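Local coordinates for protein diacylglycerol lipase (Aspergillus oryzae, PDB 5XK2) that probably hydrolyses the ester bonds of mono- and diacylglycerols as a fungal class 3 lipase of the alpha/beta-hydrolase fold, at residues I84-R89 with D129-T134; D17-V22 with N232-D237; E40-S45 with P50-A55. All blocks are in the same frame, centred on the assembly; numbering follows the deposited sequence.

Contact 1. Residues I84-R89 with D129-T134; sequences IVVAFR and DRIIKT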
loop_
_atom_site.group_PDB
_atom_site.type_symbol
_atom_site.label_atom_id
_atom_site.label_comp_id
_atom_site.label_asym_id
_atom_site.label_seq_id
_atom_site.Cartn_x
_atom_site.Cartn_y
_atom_site.Cartn_z
ATOM N N ILE A 84 -27.375 14.488 -10.145
ATOM C CA ILE A 84 -26.138 15.242 -10.008
ATOM C C ILE A 84 -25.253 14.364 -9.162
ATOM O O ILE A 84 -25.651 13.943 -8.084
ATOM C CB ILE A 84 -26.332 16.600 -9.331
ATOM C CG1 ILE A 84 -27.370 17.455 -10.080
ATOM C CG2 ILE A 84 -24.977 17.310 -9.170
ATOM C CD1 ILE A 84 -27.043 17.697 -11.535
ATOM N N VAL A 85 -24.063 14.068 -9.659
ATOM C CA VAL A 85 -23.182 13.128 -8.991
ATOM C C VAL A 85 -21.956 13.843 -8.443
ATOM O O VAL A 85 -21.257 14.527 -9.185
ATOM C CB VAL A 85 -22.734 12.026 -9.967
ATOM C CG1 VAL A 85 -21.838 11.038 -9.250
ATOM C CG2 VAL A 85 -23.950 11.328 -10.572
ATOM N N VAL A 86 -21.710 13.691 -7.148
ATOM C CA VAL A 86 -20.511 14.198 -6.504
ATOM C C VAL A 86 -19.659 12.975 -6.179
ATOM O O VAL A 86 -20.054 12.154 -5.356
ATOM C CB VAL A 86 -20.846 14.986 -5.210
ATOM C CG1 VAL A 86 -19.564 15.555 -4.589
ATOM C CG2 VAL A 86 -21.865 16.094 -5.504
ATOM N N ALA A 87 -18.508 12.840 -6.829
ATOM C CA ALA A 87 -17.738 11.615 -6.708
ATOM C C ALA A 87 -16.338 11.921 -6.213
ATOM O O ALA A 87 -15.710 12.887 -6.666
ATOM C CB ALA A 87 -17.689 10.891 -8.057
ATOM N N PHE A 88 -15.836 11.090 -5.304
ATOM C CA PHE A 88 -14.520 11.306 -4.698
ATOM C C PHE A 88 -13.561 10.144 -4.877
ATOM O O PHE A 88 -13.945 8.988 -4.716
ATOM C CB PHE A 88 -14.627 11.532 -3.191
ATOM C CG PHE A 88 -15.471 12.686 -2.796
ATOM C CD1 PHE A 88 -14.914 13.962 -2.637
ATOM C CD2 PHE A 88 -16.817 12.503 -2.517
ATOM C CE1 PHE A 88 -15.707 15.026 -2.225
ATOM C CE2 PHE A 88 -17.625 13.573 -2.123
ATOM C CZ PHE A 88 -17.059 14.843 -1.973
ATOM N N ARG A 89 -12.302 10.497 -5.124
ATOM C CA ARG A 89 -11.174 9.584 -5.045
ATOM C C ARG A 89 -10.328 10.040 -3.869
ATOM O O ARG A 89 -9.972 11.224 -3.773
ATOM C CB ARG A 89 -10.331 9.609 -6.327
ATOM C CG ARG A 89 -9.337 8.465 -6.420
ATOM C CD ARG A 89 -8.020 8.928 -7.044
ATOM N NE ARG A 89 -7.315 9.763 -6.071
ATOM C CZ ARG A 89 -6.510 10.771 -6.375
ATOM N NH1 ARG A 89 -6.275 11.086 -7.647
ATOM N NH2 ARG A 89 -5.940 11.469 -5.400
ATOM N N ASP A 129 -16.663 23.962 -0.318
ATOM C CA ASP A 129 -17.209 25.226 -0.808
ATOM C C ASP A 129 -17.435 25.216 -2.326
ATOM O O ASP A 129 -18.487 25.656 -2.802
ATOM C CB ASP A 129 -16.283 26.373 -0.417
ATOM C CG ASP A 129 -16.250 26.601 1.084
ATOM O OD1 ASP A 129 -17.225 26.219 1.769
ATOM O OD2 ASP A 129 -15.253 27.168 1.579
ATOM N N ARG A 130 -16.455 24.704 -3.060
ATOM C CA ARG A 130 -16.545 24.549 -4.519
ATOM C C ARG A 130 -17.696 23.647 -4.920
ATOM O O ARG A 130 -18.424 23.921 -5.868
ATOM C CB ARG A 130 -15.263 23.944 -5.069
ATOM C CG ARG A 130 -14.227 24.886 -5.530
ATOM C CD ARG A 130 -13.004 24.045 -5.813
ATOM N NE ARG A 130 -12.341 23.643 -4.579
ATOM C CZ ARG A 130 -11.175 23.017 -4.547
ATOM N NH1 ARG A 130 -10.577 22.688 -5.685
ATOM N NH2 ARG A 130 -10.605 22.729 -3.388
ATOM N N ILE A 131 -17.854 22.550 -4.184
ATOM C CA ILE A 131 -18.897 21.583 -4.515
ATOM C C ILE A 131 -20.296 22.148 -4.245
ATOM O O ILE A 131 -21.200 22.018 -5.065
ATOM C CB ILE A 131 -18.660 20.260 -3.749
ATOM C CG1 ILE A 131 -17.432 19.553 -4.346
ATOM C CG2 ILE A 131 -19.901 19.374 -3.820
ATOM C CD1 ILE A 131 -16.931 18.355 -3.542
ATOM N N ILE A 132 -20.473 22.815 -3.109
ATOM C CA ILE A 132 -21.749 23.432 -2.799
ATOM C C ILE A 132 -22.086 24.531 -3.807
ATOM O O ILE A 132 -23.233 24.636 -4.256
ATOM C CB ILE A 132 -21.738 23.984 -1.369
ATOM C CG1 ILE A 132 -21.743 22.811 -0.387
ATOM C CG2 ILE A 132 -22.941 24.905 -1.121
ATOM C CD1 ILE A 132 -21.589 23.227 1.049
ATOM N N LYS A 133 -21.073 25.312 -4.183
ATOM C CA LYS A 133 -21.256 26.361 -5.191
ATOM C C LYS A 133 -21.803 25.747 -6.465
ATOM O O LYS A 133 -22.754 26.250 -7.070
ATOM C CB LYS A 133 -19.939 27.083 -5.472
ATOM C CG LYS A 133 -20.034 28.162 -6.569
ATOM C CD LYS A 133 -18.639 28.624 -6.988
ATOM C CE LYS A 133 -18.667 29.872 -7.884
ATOM N NZ LYS A 133 -18.429 29.576 -9.334
ATOM N N THR A 134 -21.205 24.624 -6.848
ATOM C CA THR A 134 -21.606 23.937 -8.071
ATOM C C THR A 134 -23.002 23.327 -7.963
ATOM O O THR A 134 -23.790 23.418 -8.906
ATOM C CB THR A 134 -20.578 22.851 -8.444
ATOM O OG1 THR A 134 -19.294 23.466 -8.650
ATOM C CG2 THR A 134 -20.998 22.137 -9.732
#
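Ile131 reaches from the helix onto the strand with both of its branches. Ile131 CG2 lies 3.9 Å from Val86 CG1, where the two side chains pass each other at a slant. The longer branch ends in CD1, which lies 3.8 Å from Phe88 CE1 and equally close to CZ, an oblique approach to the ring from the opposite direction; Ile131 CD1 also comes within 4.0 Å of Val86 CG1. The torsions carry this methyl forward to the ring: CG1 of Ile131 stands anti to the carbonyl carbon (chi1 -71°) and CD1 continues extended (chi2 170°). On the strand, Val86 points directly at the helix, whereas Phe88 comes close through the far end of its ring. All three residues are buried, and no hydrogen bond crosses between 84-89 and 129-134. Phe88 also touches the probable nucleophile elbow (GxSxG) around Ser153. The contact joins strand 83-89 of the central mixed sheet to helix 118-138, which packs on one face of that sheet as expected for an alpha/beta hydrolase. Trp124 of the same helix touches both Phe88 and Ile131, Phe63 of strand 58-65 adjoins Ile131, and Val86 pairs through its backbone with Val148 and Val150 of strand 146-152.

Contact 2. Residues D17-V22 with N232-D237; sequences DFKFWV and NTTVTD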
loop_
_atom_site.group_PDB
_atom_site.type_symbol
_atom_site.label_atom_id
_atom_site.label_comp_id
_atom_site.label_asym_id
_atom_site.label_seq_id
_atom_site.Cartn_x
_atom_site.Cartn_y
_atom_site.Cartn_z
ATOM N N ASP A 17 -28.989 -1.174 -9.689
ATOM C CA ASP A 17 -28.665 0.183 -9.246
ATOM C C ASP A 17 -27.261 0.206 -8.631
ATOM O O ASP A 17 -26.427 1.061 -8.960
ATOM C CB ASP A 17 -29.715 0.665 -8.231
ATOM C CG ASP A 17 -29.493 2.099 -7.769
ATOM O OD1 ASP A 17 -29.819 3.034 -8.531
ATOM O OD2 ASP A 17 -29.007 2.285 -6.625
ATOM N N PHE A 18 -27.003 -0.755 -7.753
ATOM C CA PHE A 18 -25.714 -0.832 -7.066
ATOM C C PHE A 18 -24.554 -1.018 -8.053
ATOM O O PHE A 18 -23.459 -0.481 -7.855
ATOM C CB PHE A 18 -25.707 -1.994 -6.065
ATOM C CG PHE A 18 -26.603 -1.805 -4.873
ATOM C CD1 PHE A 18 -27.173 -0.573 -4.577
ATOM C CD2 PHE A 18 -26.872 -2.885 -4.036
ATOM C CE1 PHE A 18 -27.977 -0.416 -3.452
ATOM C CE2 PHE A 18 -27.676 -2.741 -2.915
ATOM C CZ PHE A 18 -28.240 -1.519 -2.623
ATOM N N LYS A 19 -24.795 -1.808 -9.098
ATOM C CA LYS A 19 -23.791 -2.046 -10.138
ATOM C C LYS A 19 -23.544 -0.826 -11.023
ATOM O O LYS A 19 -22.542 -0.762 -11.745
ATOM C CB LYS A 19 -24.216 -3.231 -11.006
ATOM C CG LYS A 19 -24.100 -4.563 -10.283
ATOM C CD LYS A 19 -24.739 -5.691 -11.095
ATOM C CE LYS A 19 -24.539 -7.031 -10.390
ATOM N NZ LYS A 19 -25.110 -8.148 -11.208
ATOM N N PHE A 20 -24.491 0.110 -11.034
ATOM C CA PHE A 20 -24.323 1.320 -11.821
ATOM C C PHE A 20 -23.484 2.406 -11.132
ATOM O O PHE A 20 -22.507 2.896 -11.701
ATOM C CB PHE A 20 -25.701 1.884 -12.179
ATOM C CG PHE A 20 -25.647 3.176 -12.942
ATOM C CD1 PHE A 20 -25.151 3.206 -14.231
ATOM C CD2 PHE A 20 -26.096 4.360 -12.364
ATOM C CE1 PHE A 20 -25.101 4.389 -14.959
ATOM C CE2 PHE A 20 -26.049 5.547 -13.083
ATOM C CZ PHE A 20 -25.546 5.569 -14.370
ATOM N N TRP A 21 -23.822 2.775 -9.895
ATOM C CA TRP A 21 -23.173 3.950 -9.314
ATOM C C TRP A 21 -21.696 3.700 -9.043
ATOM O O TRP A 21 -20.906 4.653 -9.006
ATOM C CB TRP A 21 -23.902 4.421 -8.025
ATOM C CG TRP A 21 -25.323 4.798 -8.335
ATOM C CD1 TRP A 21 -26.434 4.075 -8.061
ATOM C CD2 TRP A 21 -25.761 5.951 -9.071
ATOM N NE1 TRP A 21 -27.560 4.721 -8.548
ATOM C CE2 TRP A 21 -27.162 5.866 -9.188
ATOM C CE3 TRP A 21 -25.097 7.043 -9.649
ATOM C CZ2 TRP A 21 -27.920 6.842 -9.833
ATOM C CZ3 TRP A 21 -25.854 8.012 -10.293
ATOM C CH2 TRP A 21 -27.252 7.898 -10.388
ATOM N N VAL A 22 -21.306 2.433 -8.906
ATOM C CA VAL A 22 -19.892 2.133 -8.675
ATOM C C VAL A 22 -19.044 2.573 -9.884
ATOM O O VAL A 22 -17.855 2.842 -9.746
ATOM C CB VAL A 22 -19.667 0.627 -8.368
ATOM C CG1 VAL A 22 -19.986 -0.250 -9.580
ATOM C CG2 VAL A 22 -18.245 0.383 -7.830
ATOM N N ASN A 232 -14.057 -10.704 -9.580
ATOM C CA ASN A 232 -14.173 -10.722 -11.047
ATOM C C ASN A 232 -15.220 -11.716 -11.496
ATOM O O ASN A 232 -15.006 -12.505 -12.419
ATOM C CB ASN A 232 -12.818 -11.033 -11.680
ATOM C CG ASN A 232 -12.701 -10.543 -13.113
ATOM O OD1 ASN A 232 -13.588 -9.861 -13.641
ATOM N ND2 ASN A 232 -11.583 -10.873 -13.745
ATOM N N THR A 233 -16.361 -11.689 -10.809
ATOM C CA THR A 233 -17.500 -12.490 -11.219
ATOM C C THR A 233 -18.758 -11.644 -11.127
ATOM O O THR A 233 -18.782 -10.642 -10.431
ATOM C CB THR A 233 -17.696 -13.769 -10.351
ATOM O OG1 THR A 233 -18.069 -13.399 -9.013
ATOM C CG2 THR A 233 -16.431 -14.627 -10.341
ATOM N N THR A 234 -19.806 -12.084 -11.809
ATOM C CA THR A 234 -21.087 -11.384 -11.755
ATOM C C THR A 234 -21.730 -11.623 -10.398
ATOM O O THR A 234 -21.927 -12.760 -10.001
ATOM C CB THR A 234 -22.028 -11.866 -12.870
ATOM O OG1 THR A 234 -21.456 -11.537 -14.143
ATOM C CG2 THR A 234 -23.416 -11.208 -12.737
ATOM N N VAL A 235 -22.049 -10.543 -9.688
ATOM C CA VAL A 235 -22.672 -10.639 -8.373
ATOM C C VAL A 235 -24.168 -10.857 -8.536
ATOM O O VAL A 235 -24.801 -10.144 -9.305
ATOM C CB VAL A 235 -22.414 -9.343 -7.541
ATOM C CG1 VAL A 235 -23.082 -9.419 -6.175
ATOM C CG2 VAL A 235 -20.900 -9.097 -7.387
ATOM N N THR A 236 -24.725 -11.781 -7.761
ATOM C CA THR A 236 -26.164 -12.095 -7.763
ATOM C C THR A 236 -26.789 -11.653 -6.445
ATOM O O THR A 236 -26.076 -11.309 -5.506
ATOM C CB THR A 236 -26.434 -13.607 -7.919
ATOM O OG1 THR A 236 -26.126 -14.270 -6.683
ATOM C CG2 THR A 236 -25.595 -14.185 -9.033
ATOM N N ASP A 237 -28.126 -11.595 -6.389
ATOM C CA ASP A 237 -28.806 -11.175 -5.155
ATOM C C ASP A 237 -28.451 -12.068 -3.969
ATOM O O ASP A 237 -28.386 -11.612 -2.822
ATOM C CB ASP A 237 -30.323 -11.170 -5.357
ATOM C CG ASP A 237 -30.805 -9.948 -6.118
ATOM O OD1 ASP A 237 -30.569 -8.814 -5.642
ATOM O OD2 ASP A 237 -31.415 -10.123 -7.194
#
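Lys19 and Val235 bring the backbones of a helical turn and an irregular loop closest together, with 8.8 Å between their CA atoms, a gap bridged by the lysine side chain. Lys19 NZ donates a hydrogen bond of 2.8 Å to the carbonyl oxygen Val235 O. The nitrogen lies in the carbonyl plane, with a C=O...N angle of 155°, so the ammonium group meets the oxygen nearly head-on. An extended chain takes it there: CG is anti to the carbonyl carbon (chi1 -72°) and every later torsion is anti as well. The end of this chain also meets carbon atoms. Lys19 CE comes within 4.2 Å of Val235 CB, and Lys19 NZ is 3.8 Å from Thr234 CG2, the methyl of a side chain that the lysine crosses at about a right angle. Lys19 is partly exposed, between buried Val235 and exposed Thr234, consistent with an ammonium group near the protein surface. Phe272 touches both Lys19 and Val235. In the alpha/beta-hydrolase framework, the bond ties helix 14-27, in the N-terminal region of this lipase family, to the loop joining strands 224-227 and 240-243 at one end of the central sheet. Phe18, Trp21 and Val22 of the same turn face the sheet. Trp21 NE1 donates to Asp17 OD1 at 2.8 Å, the acceptor lying close to the indole plane while the donor comes from above the carboxylate, 48° out of its plane. Phe20 CD2 sits over the centre of one face of the Trp21 ring, 3.6 Å above its plane. The other oxygen, Asp17 OD2, is bonded to Tyr176 OH on strand 173-178, and this tyrosine also stacks on Trp21. Phe18 meets Phe201 and Tyr225 edge-to-face, reaching strands 198-203 and 224-227.

Contact 3. Residues E40-S45 with P50-A55; sequences EKLNCS and PDVEAA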
loop_
_atom_site.group_PDB
_atom_site.type_symbol
_atom_site.label_atom_id
_atom_site.label_comp_id
_atom_site.label_asym_id
_atom_site.label_seq_id
_atom_site.Cartn_x
_atom_site.Cartn_y
_atom_site.Cartn_z
ATOM N N GLU A 40 -16.620 18.479 -20.436
ATOM C CA GLU A 40 -16.008 17.231 -20.911
ATOM C C GLU A 40 -16.818 16.020 -20.453
ATOM O O GLU A 40 -17.310 15.983 -19.313
ATOM C CB GLU A 40 -14.550 17.118 -20.447
ATOM C CG GLU A 40 -13.705 18.335 -20.886
ATOM C CD GLU A 40 -12.216 18.185 -20.590
ATOM O OE1 GLU A 40 -11.727 17.042 -20.559
ATOM O OE2 GLU A 40 -11.551 19.225 -20.411
ATOM N N LYS A 41 -16.992 15.053 -21.344
ATOM C CA LYS A 41 -17.728 13.814 -21.014
ATOM C C LYS A 41 -16.890 12.940 -20.099
ATOM O O LYS A 41 -15.685 12.777 -20.330
ATOM C CB LYS A 41 -18.058 13.027 -22.285
ATOM C CG LYS A 41 -18.936 13.723 -23.298
ATOM C CD LYS A 41 -20.265 14.066 -22.710
ATOM C CE LYS A 41 -21.347 14.123 -23.786
ATOM N NZ LYS A 41 -21.173 15.287 -24.694
ATOM N N LEU A 42 -17.498 12.413 -19.037
ATOM C CA LEU A 42 -16.835 11.387 -18.246
ATOM C C LEU A 42 -16.486 10.214 -19.146
ATOM O O LEU A 42 -17.299 9.789 -19.946
ATOM C CB LEU A 42 -17.738 10.910 -17.106
ATOM C CG LEU A 42 -17.900 11.868 -15.923
ATOM C CD1 LEU A 42 -18.937 11.281 -14.985
ATOM C CD2 LEU A 42 -16.580 12.080 -15.175
ATOM N N ASN A 43 -15.267 9.720 -19.042
ATOM C CA ASN A 43 -14.946 8.494 -19.768
ATOM C C ASN A 43 -13.791 7.786 -19.096
ATOM O O ASN A 43 -12.940 8.421 -18.466
ATOM C CB ASN A 43 -14.648 8.796 -21.240
ATOM C CG ASN A 43 -13.397 9.592 -21.428
ATOM O OD1 ASN A 43 -12.319 9.028 -21.676
ATOM N ND2 ASN A 43 -13.513 10.914 -21.313
ATOM N N CYS A 44 -13.759 6.461 -19.233
ATOM C CA CYS A 44 -12.749 5.666 -18.554
ATOM C C CYS A 44 -11.958 4.884 -19.587
ATOM O O CYS A 44 -12.512 4.004 -20.238
ATOM C CB CYS A 44 -13.390 4.705 -17.548
ATOM S SG CYS A 44 -14.548 5.580 -16.381
ATOM N N SER A 45 -10.681 5.232 -19.717
ATOM C CA SER A 45 -9.796 4.664 -20.721
ATOM C C SER A 45 -9.728 3.162 -20.656
ATOM O O SER A 45 -9.596 2.516 -21.694
ATOM C CB SER A 45 -8.384 5.236 -20.556
ATOM O OG SER A 45 -8.392 6.619 -20.824
ATOM N N PRO A 50 -18.805 1.847 -18.660
ATOM C CA PRO A 50 -19.545 1.934 -19.915
ATOM C C PRO A 50 -20.934 2.547 -19.761
ATOM O O PRO A 50 -21.391 3.207 -20.687
ATOM C CB PRO A 50 -19.670 0.472 -20.354
ATOM C CG PRO A 50 -19.593 -0.322 -19.074
ATOM C CD PRO A 50 -18.587 0.441 -18.248
ATOM N N ASP A 51 -21.609 2.316 -18.642
ATOM C CA ASP A 51 -22.959 2.842 -18.519
ATOM C C ASP A 51 -22.979 4.332 -18.173
ATOM O O ASP A 51 -23.942 5.039 -18.491
ATOM C CB ASP A 51 -23.729 2.005 -17.504
ATOM C CG ASP A 51 -23.848 0.562 -17.955
ATOM O OD1 ASP A 51 -24.309 0.336 -19.106
ATOM O OD2 ASP A 51 -23.436 -0.336 -17.200
ATOM N N VAL A 52 -21.912 4.811 -17.543
ATOM C CA VAL A 52 -21.734 6.258 -17.356
ATOM C C VAL A 52 -21.576 6.930 -18.733
ATOM O O VAL A 52 -22.213 7.952 -19.020
ATOM C CB VAL A 52 -20.505 6.563 -16.461
ATOM C CG1 VAL A 52 -20.179 8.070 -16.465
ATOM C CG2 VAL A 52 -20.728 6.040 -15.033
ATOM N N GLU A 53 -20.754 6.337 -19.594
ATOM C CA GLU A 53 -20.540 6.916 -20.912
ATOM C C GLU A 53 -21.838 6.835 -21.716
ATOM O O GLU A 53 -22.188 7.775 -22.428
ATOM C CB GLU A 53 -19.382 6.204 -21.617
ATOM C CG GLU A 53 -18.086 6.352 -20.834
ATOM C CD GLU A 53 -16.878 5.869 -21.592
ATOM O OE1 GLU A 53 -16.978 5.767 -22.839
ATOM O OE2 GLU A 53 -15.844 5.579 -20.945
ATOM N N ALA A 54 -22.576 5.739 -21.560
ATOM C CA ALA A 54 -23.828 5.558 -22.299
ATOM C C ALA A 54 -24.872 6.604 -21.896
ATOM O O ALA A 54 -25.726 6.996 -22.696
ATOM C CB ALA A 54 -24.382 4.167 -22.074
ATOM N N ALA A 55 -24.780 7.050 -20.652
ATOM C CA ALA A 55 -25.706 8.030 -20.107
ATOM C C ALA A 55 -25.329 9.452 -20.537
ATOM O O ALA A 55 -26.118 10.381 -20.348
ATOM C CB ALA A 55 -25.743 7.924 -18.586
#
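Leu42 lays CB and CD1 against one methyl of Val52, with Leu42 CD1 3.7 Å from Val52 CG1. Val52 points at the loop from the first turn of the short helix 50-55, and its CG1 is anti to the backbone N (chi1 170°), which turns that methyl onto the leucine. Alongside this apolar pair, Glu53 grips the backbone of the loop. Glu53 OE2 accepts a hydrogen bond of 2.8 Å from Cys44 N, with an N-H...O angle of 166°. The donor reaches the anti side of the carboxylate and lies 28° out of its plane. Beyond CG the glutamate is extended and runs past the loop, with Glu53 CG 3.6 Å from Leu42 O and Glu53 OE2 3.4 Å from Asn43 CB. Thus one side chain adjoins three successive residues. The segments belong to a short excursion in the N-terminal region of this fungal lipase, closed by the disulfide between Cys44 and Cys49, just before the helix. The disulfide and the bond to Glu53 both join Cys44 to the residues that lead into and form the helix. A second disulfide, Cys30 to Cys278, lies against Cys44. Within the loop, Asn43 ND2 donates to Lys41 O at 3.0 Å, the acceptor almost in its amide plane. Leu42 extends the apolar patch inward to Tyr24 of helix 14-27 and to Phe74 and Ala76 of strand 71-78, while Gln23 of helix 14-27 touches Val52 and accepts a bond from Asp51 N through its OE1.

From the N terminus, helix 14-27 supplies the first half of contact 2, whose partner comes 210 residues later, in the loop before strand 240-243. This long closure encloses both other contacts. Contact 3 shuts first, a tight loop between 40-45 and 50-55, and contact 1 follows in series, linking strand 83-89 to helix 118-138. Contact 2 touches each of the others: Phe20 CE1 lies 3.7 Å from Asp51 CB in contact 3, and Trp21 CZ3 lies 3.8 Å from Val85 CG2 in contact 1. Helix 14-27 thus joins the 40-55 loop and helix to the central sheet, while the centres of contacts 1 and 3 stay about 18 Å apart.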